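PDB 3ORQ: N5-Carboxyaminoimidazole ribonucleotide synthetase from Staphylococcus aureus subsp. aureus, which catalyses the ATP-dependent carboxylation of 5-aminoimidazole ribonucleotide with bicarbonate to N5-carboxyaminoimidazole ribonucleotide in purine biosynthesis. Local coordinates for residues 25-30 with 292-297; 103-108 with 271-276; 121-126 with 242-247; 196-201 with 253-258; 208-213 with 305-310. All blocks are in the same frame, centred on the assembly; numbering follows the deposited sequence.

Contact 1 (25-30 with 292-297)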
# COMPACT_ATOMS: atom_id res chain seq x y z
N LYS A 25 -7.57 2.70 -9.08
CA LYS A 25 -7.66 2.75 -7.64
C LYS A 25 -6.29 2.52 -7.06
O LYS A 25 -5.81 3.24 -6.20
CB LYS A 25 -8.64 1.65 -7.14
CG LYS A 25 -8.67 1.45 -5.57
CD LYS A 25 -9.54 0.24 -5.13
CE LYS A 25 -9.61 0.22 -3.60
NZ LYS A 25 -10.44 -0.88 -3.12
N MSE A 26 -5.63 1.50 -7.55
CA MSE A 26 -4.32 1.18 -7.01
C MSE A 26 -3.24 2.25 -7.37
O MSE A 26 -2.33 2.51 -6.57
CB MSE A 26 -3.94 -0.22 -7.45
CG MSE A 26 -4.86 -1.30 -6.85
SE MSE A 26 -4.28 -3.13 -7.36
CE MSE A 26 -5.26 -3.29 -8.98
N MSE A 27 -3.36 2.87 -8.54
CA MSE A 27 -2.52 3.99 -8.91
C MSE A 27 -2.75 5.11 -7.92
O MSE A 27 -1.79 5.75 -7.49
CB MSE A 27 -2.94 4.56 -10.29
CG MSE A 27 -2.49 3.78 -11.54
SE MSE A 27 -3.05 4.70 -13.18
CE MSE A 27 -2.51 3.36 -14.47
N ALA A 28 -4.03 5.39 -7.61
CA ALA A 28 -4.38 6.52 -6.73
C ALA A 28 -3.91 6.29 -5.28
O ALA A 28 -3.46 7.25 -4.60
CB ALA A 28 -5.92 6.80 -6.75
N GLN A 29 -3.98 5.03 -4.82
CA GLN A 29 -3.43 4.70 -3.49
C GLN A 29 -1.93 4.93 -3.41
O GLN A 29 -1.45 5.49 -2.42
CB GLN A 29 -3.81 3.29 -3.06
CG GLN A 29 -5.34 3.18 -2.81
CD GLN A 29 -5.75 1.90 -2.06
OE1 GLN A 29 -5.82 1.90 -0.86
NE2 GLN A 29 -5.96 0.79 -2.79
N SER A 30 -1.19 4.56 -4.45
CA SER A 30 0.24 4.89 -4.47
C SER A 30 0.47 6.40 -4.51
O SER A 30 1.33 6.93 -3.80
CB SER A 30 0.98 4.27 -5.67
OG SER A 30 1.14 2.89 -5.43
N ASP A 292 3.68 1.96 -7.95
CA ASP A 292 4.65 2.91 -7.44
C ASP A 292 5.49 3.43 -8.60
O ASP A 292 5.60 4.63 -8.79
CB ASP A 292 5.59 2.28 -6.40
CG ASP A 292 4.86 1.75 -5.17
OD1 ASP A 292 3.79 2.31 -4.76
OD2 ASP A 292 5.35 0.71 -4.64
N THR A 293 6.09 2.53 -9.37
CA THR A 293 6.92 2.98 -10.48
C THR A 293 6.07 3.75 -11.54
O THR A 293 6.55 4.64 -12.20
CB THR A 293 7.69 1.83 -11.12
OG1 THR A 293 6.76 0.82 -11.54
CG2 THR A 293 8.66 1.20 -10.14
N HIS A 294 4.80 3.43 -11.68
CA HIS A 294 4.00 4.17 -12.64
C HIS A 294 3.94 5.64 -12.26
O HIS A 294 4.13 6.52 -13.11
CB HIS A 294 2.58 3.61 -12.73
CG HIS A 294 1.78 4.19 -13.85
ND1 HIS A 294 1.91 3.77 -15.16
CD2 HIS A 294 0.84 5.17 -13.88
CE1 HIS A 294 1.08 4.43 -15.93
NE2 HIS A 294 0.43 5.31 -15.19
N ILE A 295 3.71 5.91 -10.97
CA ILE A 295 3.63 7.29 -10.47
C ILE A 295 4.99 7.98 -10.54
O ILE A 295 5.09 9.19 -10.89
CB ILE A 295 3.18 7.30 -9.00
CG1 ILE A 295 1.83 6.59 -8.85
CG2 ILE A 295 3.10 8.78 -8.47
CD1 ILE A 295 0.71 7.09 -9.86
N LEU A 296 6.04 7.25 -10.20
CA LEU A 296 7.38 7.80 -10.26
C LEU A 296 7.67 8.28 -11.68
O LEU A 296 8.14 9.41 -11.87
CB LEU A 296 8.44 6.76 -9.81
CG LEU A 296 8.58 6.48 -8.31
CD1 LEU A 296 9.55 5.34 -8.15
CD2 LEU A 296 9.02 7.77 -7.50
N ALA A 297 7.37 7.42 -12.63
CA ALA A 297 7.61 7.65 -14.06
C ALA A 297 6.86 8.87 -14.57
O ALA A 297 7.41 9.83 -15.09
CB ALA A 297 7.16 6.42 -14.84

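Contact 2 (103-108 with 271-276)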
# COMPACT_ATOMS: atom_id res chain seq x y z
N GLN A 103 0.34 7.94 -28.97
CA GLN A 103 0.74 6.91 -29.93
C GLN A 103 0.49 5.51 -29.38
O GLN A 103 0.00 4.64 -30.10
CB GLN A 103 2.23 7.08 -30.32
CG GLN A 103 2.70 6.07 -31.35
CD GLN A 103 4.22 5.94 -31.42
OE1 GLN A 103 4.89 6.11 -30.41
NE2 GLN A 103 4.76 5.60 -32.60
N ALA A 104 0.87 5.28 -28.13
CA ALA A 104 0.72 3.96 -27.54
C ALA A 104 -0.73 3.56 -27.67
O ALA A 104 -1.04 2.50 -28.22
CB ALA A 104 1.16 3.96 -26.08
N ILE A 105 -1.62 4.43 -27.20
CA ILE A 105 -3.04 4.15 -27.21
C ILE A 105 -3.57 3.95 -28.60
O ILE A 105 -4.21 2.95 -28.83
CB ILE A 105 -3.87 5.26 -26.55
CG1 ILE A 105 -3.64 5.25 -25.03
CG2 ILE A 105 -5.35 5.08 -26.89
CD1 ILE A 105 -4.34 4.13 -24.26
N GLN A 106 -3.31 4.89 -29.51
CA GLN A 106 -3.80 4.81 -30.89
C GLN A 106 -3.52 3.45 -31.51
O GLN A 106 -4.37 2.81 -32.13
CB GLN A 106 -3.13 5.90 -31.76
CG GLN A 106 -3.38 5.79 -33.29
CD GLN A 106 -2.37 6.60 -34.13
OE1 GLN A 106 -1.72 7.54 -33.65
NE2 GLN A 106 -2.24 6.24 -35.40
N LEU A 107 -2.28 3.02 -31.33
CA LEU A 107 -1.73 1.93 -32.06
C LEU A 107 -2.11 0.60 -31.39
O LEU A 107 -2.40 -0.37 -32.08
CB LEU A 107 -0.24 2.17 -32.11
CG LEU A 107 0.67 1.31 -32.95
CD1 LEU A 107 2.02 2.02 -33.10
CD2 LEU A 107 0.79 -0.03 -32.23
N LEU A 108 -2.16 0.58 -30.05
CA LEU A 108 -2.52 -0.65 -29.35
C LEU A 108 -4.02 -0.91 -29.16
O LEU A 108 -4.38 -1.98 -28.71
CB LEU A 108 -1.78 -0.76 -28.01
CG LEU A 108 -0.26 -0.62 -28.18
CD1 LEU A 108 0.43 -0.44 -26.84
CD2 LEU A 108 0.35 -1.77 -29.02
N ILE A 271 0.45 -6.05 -26.23
CA ILE A 271 0.97 -5.09 -25.28
C ILE A 271 -0.16 -4.23 -24.65
O ILE A 271 -1.01 -3.69 -25.37
CB ILE A 271 1.99 -4.15 -25.92
CG1 ILE A 271 2.94 -4.89 -26.84
CG2 ILE A 271 2.77 -3.35 -24.83
CD1 ILE A 271 3.90 -3.94 -27.61
N ALA A 272 -0.13 -4.12 -23.31
CA ALA A 272 -1.03 -3.27 -22.54
C ALA A 272 -0.24 -2.05 -22.08
O ALA A 272 0.75 -2.18 -21.37
CB ALA A 272 -1.59 -4.03 -21.33
N PRO A 273 -0.66 -0.85 -22.53
CA PRO A 273 0.04 0.40 -22.22
C PRO A 273 -0.41 0.90 -20.83
O PRO A 273 -0.81 2.07 -20.63
CB PRO A 273 -0.44 1.33 -23.32
CG PRO A 273 -1.91 0.83 -23.57
CD PRO A 273 -1.87 -0.63 -23.35
N ARG A 274 -0.34 -0.00 -19.85
CA ARG A 274 -0.81 0.32 -18.50
C ARG A 274 -0.24 -0.71 -17.56
O ARG A 274 0.30 -1.73 -18.02
CB ARG A 274 -2.34 0.31 -18.45
CG ARG A 274 -2.92 -0.91 -19.16
CD ARG A 274 -4.39 -1.16 -18.89
NE ARG A 274 -4.86 -2.28 -19.68
CZ ARG A 274 -4.73 -3.55 -19.32
NH1 ARG A 274 -4.16 -3.86 -18.16
NH2 ARG A 274 -5.18 -4.53 -20.12
N PRO A 275 -0.37 -0.49 -16.24
CA PRO A 275 -0.23 -1.63 -15.33
C PRO A 275 -1.17 -2.73 -15.78
O PRO A 275 -2.17 -2.46 -16.45
CB PRO A 275 -0.67 -1.05 -13.99
CG PRO A 275 -0.16 0.44 -14.08
CD PRO A 275 -0.53 0.79 -15.51
N HIS A 276 -0.87 -3.96 -15.42
CA HIS A 276 -1.58 -5.10 -15.99
C HIS A 276 -1.88 -6.08 -14.89
O HIS A 276 -1.11 -6.18 -13.92
CB HIS A 276 -0.69 -5.72 -17.09
CG HIS A 276 -1.26 -6.92 -17.78
ND1 HIS A 276 -1.02 -8.21 -17.34
CD2 HIS A 276 -1.99 -7.04 -18.93
CE1 HIS A 276 -1.60 -9.07 -18.17
NE2 HIS A 276 -2.20 -8.39 -19.14
O HOH W 1 -3.39 -3.91 -26.82

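Contact 3 (121-126 with 242-247)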
# COMPACT_ATOMS: atom_id res chain seq x y z
N ALA A 121 8.50 -3.87 -36.08
CA ALA A 121 9.58 -3.61 -35.13
C ALA A 121 10.54 -4.78 -35.13
O ALA A 121 11.50 -4.79 -34.36
CB ALA A 121 9.02 -3.38 -33.71
N GLY A 122 10.28 -5.78 -35.98
CA GLY A 122 11.08 -7.00 -36.03
C GLY A 122 10.97 -7.91 -34.81
O GLY A 122 11.90 -8.65 -34.50
N THR A 123 9.84 -7.86 -34.10
CA THR A 123 9.60 -8.83 -33.02
C THR A 123 9.03 -10.15 -33.60
O THR A 123 8.60 -10.20 -34.74
CB THR A 123 8.61 -8.30 -32.00
OG1 THR A 123 7.32 -8.32 -32.60
CG2 THR A 123 8.93 -6.88 -31.59
N LYS A 124 9.03 -11.21 -32.80
CA LYS A 124 8.46 -12.47 -33.26
C LYS A 124 6.94 -12.50 -32.99
O LYS A 124 6.49 -12.78 -31.88
CB LYS A 124 9.20 -13.67 -32.60
CG LYS A 124 8.70 -15.08 -33.03
CD LYS A 124 9.14 -15.53 -34.42
CE LYS A 124 8.50 -16.87 -34.80
NZ LYS A 124 8.62 -17.26 -36.24
N VAL A 125 6.16 -12.19 -34.02
CA VAL A 125 4.70 -12.19 -33.94
C VAL A 125 4.11 -13.51 -34.49
O VAL A 125 4.70 -14.15 -35.35
CB VAL A 125 4.10 -10.99 -34.73
CG1 VAL A 125 2.59 -11.08 -34.85
CG2 VAL A 125 4.45 -9.70 -34.06
N VAL A 126 2.95 -13.90 -33.99
CA VAL A 126 2.21 -15.01 -34.56
C VAL A 126 1.70 -14.59 -35.93
O VAL A 126 1.12 -13.51 -36.06
CB VAL A 126 1.04 -15.45 -33.66
CG1 VAL A 126 0.12 -14.28 -33.35
CG2 VAL A 126 0.25 -16.58 -34.30
N ASN A 242 13.06 -4.18 -25.99
CA ASN A 242 13.95 -3.23 -26.63
C ASN A 242 13.61 -2.96 -28.08
O ASN A 242 13.73 -1.83 -28.52
CB ASN A 242 15.39 -3.65 -26.49
CG ASN A 242 15.84 -3.70 -25.04
OD1 ASN A 242 15.34 -2.95 -24.15
ND2 ASN A 242 16.81 -4.58 -24.77
N LYS A 243 13.13 -3.97 -28.81
CA LYS A 243 12.67 -3.71 -30.19
C LYS A 243 11.40 -2.88 -30.16
O LYS A 243 11.27 -1.91 -30.92
CB LYS A 243 12.44 -5.02 -30.95
CG LYS A 243 13.71 -5.68 -31.49
CD LYS A 243 13.44 -7.14 -31.85
CE LYS A 243 14.67 -7.80 -32.51
NZ LYS A 243 15.76 -8.21 -31.56
N ILE A 244 10.48 -3.24 -29.27
CA ILE A 244 9.17 -2.60 -29.25
C ILE A 244 9.27 -1.12 -28.94
O ILE A 244 8.51 -0.30 -29.47
CB ILE A 244 8.25 -3.27 -28.22
CG1 ILE A 244 8.00 -4.73 -28.59
CG2 ILE A 244 6.96 -2.47 -28.02
CD1 ILE A 244 7.16 -5.51 -27.58
N ILE A 245 10.19 -0.79 -28.05
CA ILE A 245 10.41 0.57 -27.56
C ILE A 245 11.02 1.53 -28.61
O ILE A 245 10.94 2.74 -28.49
CB ILE A 245 11.31 0.45 -26.29
CG1 ILE A 245 10.45 0.51 -25.03
CG2 ILE A 245 12.47 1.46 -26.23
CD1 ILE A 245 9.62 -0.69 -24.84
N GLN A 246 11.61 1.00 -29.66
CA GLN A 246 12.04 1.87 -30.77
C GLN A 246 10.92 2.26 -31.71
O GLN A 246 11.10 3.11 -32.58
CB GLN A 246 13.20 1.28 -31.59
CG GLN A 246 14.57 1.55 -30.99
CD GLN A 246 15.07 0.35 -30.19
OE1 GLN A 246 15.33 -0.73 -30.76
NE2 GLN A 246 15.22 0.54 -28.86
N SER A 247 9.77 1.61 -31.58
CA SER A 247 8.68 1.87 -32.50
C SER A 247 7.47 2.55 -31.86
O SER A 247 6.66 3.14 -32.60
CB SER A 247 8.27 0.58 -33.24
OG SER A 247 9.31 0.16 -34.13

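Contact 4 (196-201 with 253-258). With MG (magnesium ion), chain C.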
# COMPACT_ATOMS: atom_id res chain seq x y z
N SER A 196 4.68 -12.92 -19.08
CA SER A 196 4.60 -11.49 -19.37
C SER A 196 5.71 -10.77 -18.65
O SER A 196 6.29 -11.28 -17.69
CB SER A 196 3.23 -10.91 -18.96
OG SER A 196 3.08 -10.85 -17.55
N LEU A 197 6.02 -9.58 -19.14
CA LEU A 197 7.11 -8.78 -18.63
C LEU A 197 6.53 -7.38 -18.40
O LEU A 197 6.06 -6.71 -19.32
CB LEU A 197 8.23 -8.71 -19.66
CG LEU A 197 9.55 -8.13 -19.16
CD1 LEU A 197 10.14 -8.95 -18.03
CD2 LEU A 197 10.52 -8.01 -20.31
N THR A 198 6.48 -6.98 -17.14
CA THR A 198 5.99 -5.65 -16.79
C THR A 198 7.21 -4.69 -16.74
O THR A 198 8.27 -5.06 -16.25
CB THR A 198 5.21 -5.73 -15.52
OG1 THR A 198 4.02 -6.50 -15.78
CG2 THR A 198 4.86 -4.31 -14.99
N VAL A 199 7.05 -3.48 -17.29
CA VAL A 199 8.16 -2.58 -17.53
C VAL A 199 7.74 -1.17 -17.16
O VAL A 199 6.56 -0.81 -17.24
CB VAL A 199 8.58 -2.57 -19.06
CG1 VAL A 199 9.79 -1.68 -19.32
CG2 VAL A 199 8.83 -3.96 -19.61
N THR A 200 8.72 -0.35 -16.76
CA THR A 200 8.38 1.06 -16.54
C THR A 200 9.41 1.91 -17.23
O THR A 200 10.62 1.68 -17.09
CB THR A 200 8.32 1.45 -15.03
OG1 THR A 200 7.39 0.60 -14.32
CG2 THR A 200 7.81 2.92 -14.91
N ARG A 201 8.95 2.92 -17.94
CA ARG A 201 9.87 3.81 -18.65
C ARG A 201 9.62 5.20 -18.15
O ARG A 201 8.47 5.59 -17.97
CB ARG A 201 9.61 3.76 -20.16
CG ARG A 201 10.79 3.18 -20.93
CD ARG A 201 10.60 3.39 -22.44
NE ARG A 201 11.63 4.28 -22.94
CZ ARG A 201 11.44 5.49 -23.42
NH1 ARG A 201 10.22 6.03 -23.52
NH2 ARG A 201 12.52 6.18 -23.81
N THR A 253 4.16 2.55 -16.63
CA THR A 253 4.21 1.09 -16.71
C THR A 253 3.45 0.58 -17.93
O THR A 253 2.35 1.06 -18.24
CB THR A 253 3.66 0.50 -15.39
OG1 THR A 253 4.61 0.82 -14.37
CG2 THR A 253 3.45 -1.03 -15.46
N PHE A 254 4.04 -0.39 -18.63
CA PHE A 254 3.31 -1.14 -19.67
C PHE A 254 3.69 -2.60 -19.54
O PHE A 254 4.64 -2.93 -18.84
CB PHE A 254 3.61 -0.59 -21.08
CG PHE A 254 5.05 -0.68 -21.47
CD1 PHE A 254 5.98 0.23 -20.99
CD2 PHE A 254 5.47 -1.68 -22.31
CE1 PHE A 254 7.34 0.13 -21.33
CE2 PHE A 254 6.85 -1.79 -22.67
CZ PHE A 254 7.77 -0.87 -22.17
N THR A 255 2.91 -3.48 -20.15
CA THR A 255 3.16 -4.91 -20.01
C THR A 255 3.09 -5.61 -21.37
O THR A 255 2.17 -5.40 -22.14
CB THR A 255 2.13 -5.57 -19.06
OG1 THR A 255 2.14 -4.90 -17.80
CG2 THR A 255 2.42 -7.07 -18.85
N VAL A 256 4.06 -6.47 -21.65
CA VAL A 256 4.09 -7.26 -22.88
C VAL A 256 3.77 -8.69 -22.50
O VAL A 256 4.44 -9.27 -21.63
CB VAL A 256 5.49 -7.19 -23.54
CG1 VAL A 256 5.56 -7.99 -24.90
CG2 VAL A 256 5.93 -5.77 -23.73
N GLU A 257 2.74 -9.26 -23.14
CA GLU A 257 2.36 -10.67 -23.01
C GLU A 257 3.00 -11.52 -24.10
O GLU A 257 2.96 -11.14 -25.26
CB GLU A 257 0.85 -10.84 -23.16
CG GLU A 257 0.04 -10.33 -22.02
CD GLU A 257 -1.45 -10.62 -22.19
OE1 GLU A 257 -1.84 -11.48 -23.03
OE2 GLU A 257 -2.24 -10.00 -21.47
N PHE A 258 3.52 -12.69 -23.73
CA PHE A 258 4.20 -13.57 -24.68
C PHE A 258 3.63 -14.99 -24.66
O PHE A 258 3.17 -15.47 -23.63
CB PHE A 258 5.70 -13.72 -24.37
CG PHE A 258 6.47 -12.44 -24.32
CD1 PHE A 258 6.42 -11.63 -23.19
CD2 PHE A 258 7.31 -12.08 -25.36
CE1 PHE A 258 7.17 -10.45 -23.13
CE2 PHE A 258 8.05 -10.93 -25.32
CZ PHE A 258 7.99 -10.10 -24.18
MG MG C . -4.32 -11.20 -22.89

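Contact 5 (208-213 with 305-310)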
# COMPACT_ATOMS: atom_id res chain seq x y z
N THR A 208 13.00 0.19 -16.34
CA THR A 208 13.12 -0.81 -15.28
C THR A 208 12.20 -1.98 -15.59
O THR A 208 11.13 -1.80 -16.14
CB THR A 208 12.68 -0.24 -13.93
OG1 THR A 208 13.10 1.11 -13.86
CG2 THR A 208 13.33 -1.01 -12.75
N PHE A 209 12.66 -3.18 -15.24
CA PHE A 209 11.95 -4.40 -15.53
C PHE A 209 11.61 -5.11 -14.22
O PHE A 209 12.49 -5.32 -13.39
CB PHE A 209 12.81 -5.34 -16.39
CG PHE A 209 13.11 -4.81 -17.76
CD1 PHE A 209 14.27 -4.07 -17.99
CD2 PHE A 209 12.26 -5.10 -18.83
CE1 PHE A 209 14.58 -3.60 -19.29
CE2 PHE A 209 12.55 -4.62 -20.14
CZ PHE A 209 13.73 -3.88 -20.36
N PHE A 210 10.35 -5.49 -14.06
CA PHE A 210 9.93 -6.37 -12.99
C PHE A 210 10.32 -7.81 -13.33
O PHE A 210 10.61 -8.12 -14.48
CB PHE A 210 8.38 -6.23 -12.81
CG PHE A 210 7.99 -4.94 -12.14
CD1 PHE A 210 8.00 -3.74 -12.86
CD2 PHE A 210 7.67 -4.89 -10.77
CE1 PHE A 210 7.69 -2.52 -12.22
CE2 PHE A 210 7.38 -3.66 -10.12
CZ PHE A 210 7.38 -2.49 -10.84
N PRO A 211 10.35 -8.69 -12.32
CA PRO A 211 10.59 -10.13 -12.57
C PRO A 211 9.59 -10.70 -13.59
O PRO A 211 8.40 -10.40 -13.55
CB PRO A 211 10.36 -10.78 -11.19
CG PRO A 211 10.11 -9.59 -10.17
CD PRO A 211 10.51 -8.33 -10.88
N LEU A 212 10.08 -11.56 -14.48
CA LEU A 212 9.23 -12.28 -15.44
C LEU A 212 8.17 -13.05 -14.70
O LEU A 212 8.42 -13.66 -13.67
CB LEU A 212 10.08 -13.22 -16.27
CG LEU A 212 9.41 -13.76 -17.53
CD1 LEU A 212 9.22 -12.67 -18.65
CD2 LEU A 212 10.16 -15.05 -18.03
N GLN A 213 6.94 -12.98 -15.19
CA GLN A 213 5.84 -13.60 -14.50
C GLN A 213 5.19 -14.65 -15.39
O GLN A 213 5.16 -14.51 -16.62
CB GLN A 213 4.84 -12.54 -13.96
CG GLN A 213 4.47 -11.41 -14.88
CD GLN A 213 4.86 -10.02 -14.37
OE1 GLN A 213 5.58 -9.84 -13.39
NE2 GLN A 213 4.40 -9.02 -15.09
N ASN A 305 16.85 1.33 -10.62
CA ASN A 305 17.50 0.64 -11.72
C ASN A 305 17.09 -0.81 -11.82
O ASN A 305 17.05 -1.36 -12.91
CB ASN A 305 19.03 0.75 -11.60
CG ASN A 305 19.52 2.19 -11.80
OD1 ASN A 305 20.39 2.67 -11.07
ND2 ASN A 305 18.93 2.89 -12.78
N SER A 306 16.79 -1.43 -10.68
CA SER A 306 16.28 -2.80 -10.73
C SER A 306 15.17 -2.99 -9.74
O SER A 306 15.00 -2.21 -8.81
CB SER A 306 17.41 -3.83 -10.50
OG SER A 306 17.78 -3.82 -9.14
N ILE A 307 14.38 -4.04 -9.94
CA ILE A 307 13.35 -4.41 -9.00
C ILE A 307 13.69 -5.75 -8.34
O ILE A 307 14.15 -6.68 -9.01
CB ILE A 307 11.97 -4.44 -9.67
CG1 ILE A 307 11.57 -2.99 -10.01
CG2 ILE A 307 10.91 -4.98 -8.70
CD1 ILE A 307 11.05 -2.90 -11.35
N GLU A 308 13.52 -5.82 -7.02
CA GLU A 308 13.89 -7.04 -6.30
C GLU A 308 12.66 -7.81 -5.99
O GLU A 308 11.71 -7.25 -5.48
CB GLU A 308 14.61 -6.75 -4.98
CG GLU A 308 16.08 -6.50 -5.12
CD GLU A 308 16.81 -6.45 -3.78
OE1 GLU A 308 17.80 -5.66 -3.70
OE2 GLU A 308 16.42 -7.19 -2.82
N LEU A 309 12.67 -9.11 -6.27
CA LEU A 309 11.63 -9.99 -5.73
C LEU A 309 12.05 -10.41 -4.30
O LEU A 309 12.97 -11.23 -4.12
CB LEU A 309 11.42 -11.19 -6.66
CG LEU A 309 10.35 -12.22 -6.30
CD1 LEU A 309 8.96 -11.64 -6.40
CD2 LEU A 309 10.48 -13.35 -7.26
N LEU A 310 11.40 -9.86 -3.29
CA LEU A 310 11.69 -10.15 -1.85
C LEU A 310 11.20 -11.56 -1.45
O LEU A 310 11.82 -12.24 -0.63
CB LEU A 310 11.05 -9.08 -0.97
CG LEU A 310 11.48 -7.64 -1.31
CD1 LEU A 310 10.72 -6.57 -0.50
CD2 LEU A 310 13.03 -7.47 -1.16
O HOH W 2 15.58 -3.54 -14.57
O HOH W 3 15.00 -5.55 -12.64

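Contact 1 (25-30 with 292-297)
Met27, modelled as selenomethionine, reaches His294 with the tip of its side chain: CE lies 3.5 Å above the imidazole plane, displaced toward the rim where NE2 sits, in a CH-pi contact. CE is 3.9 Å from the ring centroid, while SE stands off obliquely. Both outer torsions are extended, chi2 setting SE and chi3 (-173°) setting CE, and the methyl ends over the ring. The imidazole is fixed from both ends, since ND1 accepts from the backbone N of Thr253 and NE2 bonds Thr78 OG1. One turn further along, Ser30 OG donates a 2.8 Å hydrogen bond to Asp292 OD1, meeting it on the anti side and 33° out of the carboxylate plane. The same oxygen forms a salt bridge with Lys33, and OD2 takes the backbone N of Ser289, so the carboxylate joins helix 22-33 to the start of its own helix. Helix 22-33 follows strand 14-18 through a glycine-rich turn consistent with a Rossmann-type start, as expected of a preATP-grasp domain; the axes of 25-30 and 292-297 come within 9.0 Å at 68°. Between the methionine and serine contacts Ile295 fills the crossing: its CG1 lies 4.0 Å from Ser30 CB, and CD1 sits 3.7 Å from Met27 O. On the other side of helix 22-33, Lys25 NZ bonds Gln32 O of the second subunit.

Contact 2 (103-108 with 271-276)
Leu108 holds CG anti to its carbonyl carbon (chi1 -54°) and CD1 anti to CA (chi2 168°), sending that methyl into the angle between Ile271 and Pro273. CD1 rests 4.1 Å from Ile271 CB and 4.0 Å from Pro273 CB, the leucine and proline side chains running past each other in opposite senses. A turn earlier on helix 103-109, Ala104 CB presses on the same Pro273 CB at 4.1 Å, and Ile105 CD1 touches Pro273 CG, the two side chains crossing at about a right angle. Pro273 thus takes three helix residues; it is the centre of an inverse gamma turn, where the chain leaves strand 266-272. This is a seam between the preATP-grasp domain and the ATP-grasp domain. No hydrogen bond crosses it directly. The side chains meet one another through carbon alone, though Leu108 CD1 also lies 3.8 Å from Ile271 O; polar linkage falls to a water 2.9 Å from Leu108 O and 2.8 Å from Ile271 O, which may not serve both carbonyls at once.

Contact 3 (121-126 with 242-247)
Ala121 and Gly122 close helix 111-120 in a Schellman motif, Gly122 turning the chain out with a positive phi of 68°, and this brings Ala121 CA within 5.8 Å of Lys243 CA on helix 234-245. Two carbonyl oxygens lie against the lysine. Ala121 O is 3.5 Å from Lys243 CB, and Gly122 O lies 3.4 Å from Lys243 CD, so the aliphatic shaft is laid across the helix end. Its chain is extended through CE and bends only at the last torsion (chi4 79°), which turns NZ off that line. Ala121 CB itself meets Ser247 OG at 3.6 Å. Here the C-terminal end of one ATP-grasp helix is packed against the C-terminal part of helix 234-245 and the residues that follow, and the linker after Gly122, on its way to strand 128-131, is drawn along the same surface. Thr123 carries that part: CG2, anti to its carbonyl carbon, slides past Lys243 CB at 4.0 Å and touches Ile244 CG1 at 3.8 Å, crossing the isoleucine at about a right angle. Its hydroxyl makes a weak hydrogen bond back to Leu118 O. Ile244 continues inward to Leu118 and Ile271. After Thr123, Lys124 N is bonded to Gln240 OE1 of the same helix, and its backbone pairs with Val268 of strand 266-272.

Contact 4 (196-201 with 253-258)
Val199 CB lies over one face of the Phe254 ring, 3.6 Å above its plane and offset toward the rim, in a CH-pi contact; Arg201 CB comes to the edge of the same ring, which also stacks with that of Phe250. Phe254 CG stands between the backbone N and the carbonyl carbon (chi1 61°), and the ring lies beside Val199, both side chains pointing the same way. Phe258 is met at its edge instead, CE1 lying 4.0 Å from Leu197 CB. Strands 191-201 and 252-261 are neighbours in the ATP-grasp part of the large antiparallel sheet. Leu197 with Val256 and Val199 with Phe254 are hydrogen-bonded pairs, Val199 N to Phe254 O running 2.9 Å. The alternate, non-hydrogen-bonded pairs turn their side chains to the opposite face, where Thr198 OG1 and Thr255 OG1 share a 3.2 Å hydrogen bond of either direction. Thr200 OG1 and Thr253 OG1 are 2.8 Å apart, with Thr293 OG1 bonded to Thr200 as well. On this face Glu257 extends to the active site, OE1 binding the magnesium ion at 2.5 Å, with OE2 a longer 2.8 Å away; Glu270 is a second ligand of the metal, and His276 NE2 bonds Glu257 OE2.

Contact 5 (208-213 with 305-310)
Ile307 is driven into the pocket between Thr208 and Phe210, and here the packing is tight. Its CD1 sits 3.4 Å above the centre of the Phe210 ring, 12° off the normal, a face-on CH-pi contact. The same methyl is modelled 3.3 Å from Thr208 CG2, shorter than usual, which may partly reflect a doubtful chi2 of 134°. Phe209 O is a further neighbour of CD1, at 3.5 Å. Residues 305-309 run within 17° of the direction of residues 208-211, which lie on strand 207-218 in the ATP-grasp part of the large antiparallel sheet, yet no direct hydrogen bond joins 208-213 to 305-310. Water takes that place: one molecule accepts from Phe209 N and donates to Asn305 O, while another donates to Phe209 O at 2.6 Å and accepts from Ile307 N at 3.2 Å. Toward the other end the fit slackens, with Pro211 CD 4.0 Å from Ile307 CG2 and Pro211 CG meeting Leu309 CB at 4.1 Å. Thr208 OG1 is bonded to Pro304 O just before the loop. Beyond the contact, Glu308 pairs with Lys311 of the second subunit.

Contact 4 lies at the middle of the set, its strands bonded to both neighbours: Ala272 O of contact 2 takes Thr255 N at 2.8 Å, and Thr208 O of contact 5 takes Thr200 N at 2.9 Å. It is also nearest the active site, the side chain of Glu257 being about 4 Å from bound ADP; that of Ile271 in contact 2 is about 10 Å from ADP, and that of Ile244 in contact 3 about 14 Å. Contact 1 abuts the sheet's threonine face through Thr293 and His294, and packs Met27 CE on Pro275 CD of contact 2 at 3.4 Å. Contact 3 meets the other face, Ile245 against Phe254. Contacts 1 and 5 both reach the second subunit.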